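Local coordinates for protein BIFUNCTIONAL PROTEIN Proline utilization A (PutA) (Corynebacterium freiburgense, PDB 5UX5) that probably oxidises proline to glutamate in two steps, joining an FAD-dependent proline dehydrogenase and an NAD-dependent aldehyde dehydrogenase in one chain, at residues 19-24 with 443-448. Numbering follows the deposited sequence.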
ATOM      1  N   ASN A  19     -18.102  39.685  20.755  1.00 49.16           N
ATOM      2  CA  ASN A  19     -17.958  40.955  21.448  1.00 52.17           C
ATOM      3  C   ASN A  19     -16.496  41.371  21.575  1.00 59.52           C
ATOM      4  O   ASN A  19     -16.181  42.565  21.479  1.00 59.97           O
ATOM      5  CB  ASN A  19     -18.613  40.883  22.833  1.00 52.21           C
ATOM      6  CG  ASN A  19     -20.127  40.641  22.772  1.00 58.04           C
ATOM      7  OD1 ASN A  19     -20.821  41.073  21.834  1.00 61.49           O
ATOM      8  ND2 ASN A  19     -20.644  39.936  23.783  1.00 52.85           N
ATOM      9  N   LEU A  20     -15.583  40.413  21.716  1.00 60.24           N
ATOM     10  CA  LEU A  20     -14.176  40.743  21.905  1.00 54.70           C
ATOM     11  C   LEU A  20     -13.445  40.965  20.594  1.00 56.18           C
ATOM     12  O   LEU A  20     -12.275  41.358  20.616  1.00 58.17           O
ATOM     13  CB  LEU A  20     -13.484  39.627  22.698  1.00 47.89           C
ATOM     14  CG  LEU A  20     -14.065  39.264  24.073  1.00 45.93           C
ATOM     15  CD1 LEU A  20     -13.300  38.128  24.662  1.00 46.67           C
ATOM     16  CD2 LEU A  20     -14.036  40.447  25.055  1.00 48.98           C
ATOM     17  N   GLN A  21     -14.145  40.809  19.469  1.00 56.49           N
ATOM     18  CA  GLN A  21     -13.498  40.715  18.166  1.00 58.43           C
ATOM     19  C   GLN A  21     -12.560  41.888  17.893  1.00 63.06           C
ATOM     20  O   GLN A  21     -11.454  41.700  17.372  1.00 62.68           O
ATOM     21  CB  GLN A  21     -14.579  40.629  17.094  1.00 55.21           C
ATOM     22  CG  GLN A  21     -14.202  39.850  15.881  1.00 47.57           C
ATOM     23  CD  GLN A  21     -15.371  39.696  14.935  1.00 55.49           C
ATOM     24  OE1 GLN A  21     -15.621  38.606  14.419  1.00 62.13           O
ATOM     25  NE2 GLN A  21     -16.088  40.795  14.684  1.00 49.94           N
ATOM     26  N   GLU A  22     -12.971  43.102  18.244  1.00 63.94           N
ATOM     27  CA  GLU A  22     -12.158  44.261  17.915  1.00 68.04           C
ATOM     28  C   GLU A  22     -11.088  44.554  18.964  1.00 67.77           C
ATOM     29  O   GLU A  22     -10.014  45.059  18.616  1.00 70.02           O
ATOM     30  CB  GLU A  22     -13.060  45.479  17.703  1.00 70.26           C
ATOM     31  CG  GLU A  22     -14.203  45.210  16.715  1.00 74.22           C
ATOM     32  CD  GLU A  22     -13.733  45.023  15.264  1.00 80.10           C
ATOM     33  OE1 GLU A  22     -12.780  45.715  14.837  1.00 81.10           O
ATOM     34  OE2 GLU A  22     -14.324  44.185  14.542  1.00 79.87           O
ATOM     35  N   ARG A  23     -11.337  44.251  20.238  1.00 60.52           N
ATOM     36  CA  ARG A  23     -10.234  44.323  21.189  1.00 56.01           C
ATOM     37  C   ARG A  23      -9.220  43.224  20.907  1.00 61.99           C
ATOM     38  O   ARG A  23      -8.032  43.391  21.207  1.00 66.62           O
ATOM     39  CB  ARG A  23     -10.748  44.255  22.637  1.00 49.83           C
ATOM     40  N   ILE A  24      -9.659  42.112  20.304  1.00 62.97           N
ATOM     41  CA  ILE A  24      -8.724  41.059  19.905  1.00 61.49           C
ATOM     42  C   ILE A  24      -7.857  41.527  18.742  1.00 63.14           C
ATOM     43  O   ILE A  24      -6.636  41.333  18.743  1.00 65.40           O
ATOM     44  CB  ILE A  24      -9.468  39.760  19.539  1.00 57.93           C
ATOM     45  CG1 ILE A  24     -10.174  39.133  20.738  1.00 54.54           C
ATOM     46  CG2 ILE A  24      -8.503  38.746  18.960  1.00 53.41           C
ATOM     47  CD1 ILE A  24     -11.013  37.910  20.337  1.00 46.12           C
ATOM     48  N   ARG A 443      -9.612  37.431   7.405  1.00 62.98           N
ATOM     49  CA  ARG A 443      -9.756  35.975   7.511  1.00 59.41           C
ATOM     50  C   ARG A 443     -10.095  35.555   8.939  1.00 61.31           C
ATOM     51  O   ARG A 443     -10.783  34.542   9.144  1.00 54.37           O
ATOM     52  CB  ARG A 443      -8.483  35.256   7.021  1.00 46.67           C
ATOM     53  N   PHE A 444      -9.637  36.332   9.933  1.00 63.37           N
ATOM     54  CA  PHE A 444      -9.950  36.038  11.331  1.00 57.96           C
ATOM     55  C   PHE A 444     -11.415  36.317  11.636  1.00 65.01           C
ATOM     56  O   PHE A 444     -12.089  35.494  12.266  1.00 73.12           O
ATOM     57  CB  PHE A 444      -9.045  36.843  12.273  1.00 49.63           C
ATOM     58  CG  PHE A 444      -9.600  36.985  13.671  1.00 44.85           C
ATOM     59  CD1 PHE A 444      -9.636  35.898  14.537  1.00 46.38           C
ATOM     60  CD2 PHE A 444     -10.108  38.208  14.117  1.00 45.47           C
ATOM     61  CE1 PHE A 444     -10.159  36.031  15.837  1.00 47.58           C
ATOM     62  CE2 PHE A 444     -10.640  38.356  15.413  1.00 44.77           C
ATOM     63  CZ  PHE A 444     -10.664  37.272  16.273  1.00 45.65           C
ATOM     64  N   ARG A 445     -11.916  37.485  11.216  1.00 60.36           N
ATOM     65  CA  ARG A 445     -13.337  37.793  11.365  1.00 59.57           C
ATOM     66  C   ARG A 445     -14.206  36.651  10.851  1.00 56.75           C
ATOM     67  O   ARG A 445     -15.183  36.252  11.497  1.00 58.76           O
ATOM     68  CB  ARG A 445     -13.679  39.080  10.615  1.00 65.17           C
ATOM     69  CG  ARG A 445     -13.122  40.366  11.222  1.00 70.58           C
ATOM     70  CD  ARG A 445     -13.604  41.588  10.430  1.00 67.41           C
ATOM     71  NE  ARG A 445     -12.607  42.645  10.399  1.00 60.98           N
ATOM     72  CZ  ARG A 445     -12.506  43.586  11.325  1.00 65.07           C
ATOM     73  NH1 ARG A 445     -13.341  43.591  12.357  1.00 66.67           N
ATOM     74  NH2 ARG A 445     -11.566  44.515  11.219  1.00 67.36           N
ATOM     75  N   GLU A 446     -13.856  36.109   9.685  1.00 46.76           N
ATOM     76  CA  GLU A 446     -14.659  35.043   9.104  1.00 48.40           C
ATOM     77  C   GLU A 446     -14.591  33.776   9.948  1.00 54.86           C
ATOM     78  O   GLU A 446     -15.590  33.055  10.071  1.00 58.71           O
ATOM     79  CB  GLU A 446     -14.208  34.768   7.667  1.00 54.43           C
ATOM     80  CG  GLU A 446     -15.160  33.861   6.873  1.00 63.18           C
ATOM     81  CD  GLU A 446     -16.551  34.468   6.692  1.00 77.47           C
ATOM     82  OE1 GLU A 446     -16.639  35.706   6.523  1.00 85.30           O
ATOM     83  OE2 GLU A 446     -17.557  33.716   6.730  1.00 77.51           O
ATOM     84  N   SER A 447     -13.422  33.465  10.514  1.00 52.69           N
ATOM     85  CA  SER A 447     -13.334  32.252  11.318  1.00 48.36           C
ATOM     86  C   SER A 447     -14.121  32.385  12.616  1.00 43.46           C
ATOM     87  O   SER A 447     -14.605  31.383  13.150  1.00 39.71           O
ATOM     88  CB  SER A 447     -11.875  31.915  11.599  1.00 50.28           C
ATOM     89  OG  SER A 447     -11.255  32.956  12.315  1.00 55.13           O
ATOM     90  N   VAL A 448     -14.276  33.608  13.126  1.00 49.74           N
ATOM     91  CA  VAL A 448     -15.119  33.826  14.298  1.00 52.60           C
ATOM     92  C   VAL A 448     -16.573  33.477  13.987  1.00 52.59           C
ATOM     93  O   VAL A 448     -17.276  32.874  14.811  1.00 53.34           O
ATOM     94  CB  VAL A 448     -14.964  35.280  14.792  1.00 50.93           C
ATOM     95  CG1 VAL A 448     -16.046  35.642  15.822  1.00 44.44           C
ATOM     96  CG2 VAL A 448     -13.578  35.490  15.373  1.00 46.07           C
TER
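Two helices of the proline dehydrogenase half, 16-31 and 438-450, run nearly antiparallel here, at 159°. Their local axes come no closer than 11.0 Å, so mainly side chains fill the space between them. The packed side is mostly apolar. Phe-444 has CG anti to its backbone N, which sends the ring across to helix 16-31. Its CZ lies 3.8 Å from CG2 of Ile-24, and the two side chains cross at about a right angle. Val-448, one turn on, lays CG2 over one face of the ring, offset toward the rim. Helix 354-367 touches both Ile-24 and Phe-444, and Leu-331 of helix 323-337 meets Val-448. Gln-21 spans the middle with an extended chain. Its CG sits 3.9 Å from CE2 of Phe-444, and its amide plane is turned 70° from the ring. The amide OE1 ends against CG1 of Val-448 at 3.3 Å, a contact without a hydrogen bond. The other side is exposed and thinly packed. There Glu-22, bent at chi2, meets Arg-445, bent at chi3. NH1 of Arg-445 donates to the syn lone pair of Glu-22 OE2, 2.5 Å away, nearly in the guanidinium plane. The Phe-444 side chain is about 10 Å from the bound FAD. The chemistry implies an interface that probably rests mainly on apolar packing, the Gln-21 amide lying across it, with one salt bridge at its exposed margin that solvent would probably weaken.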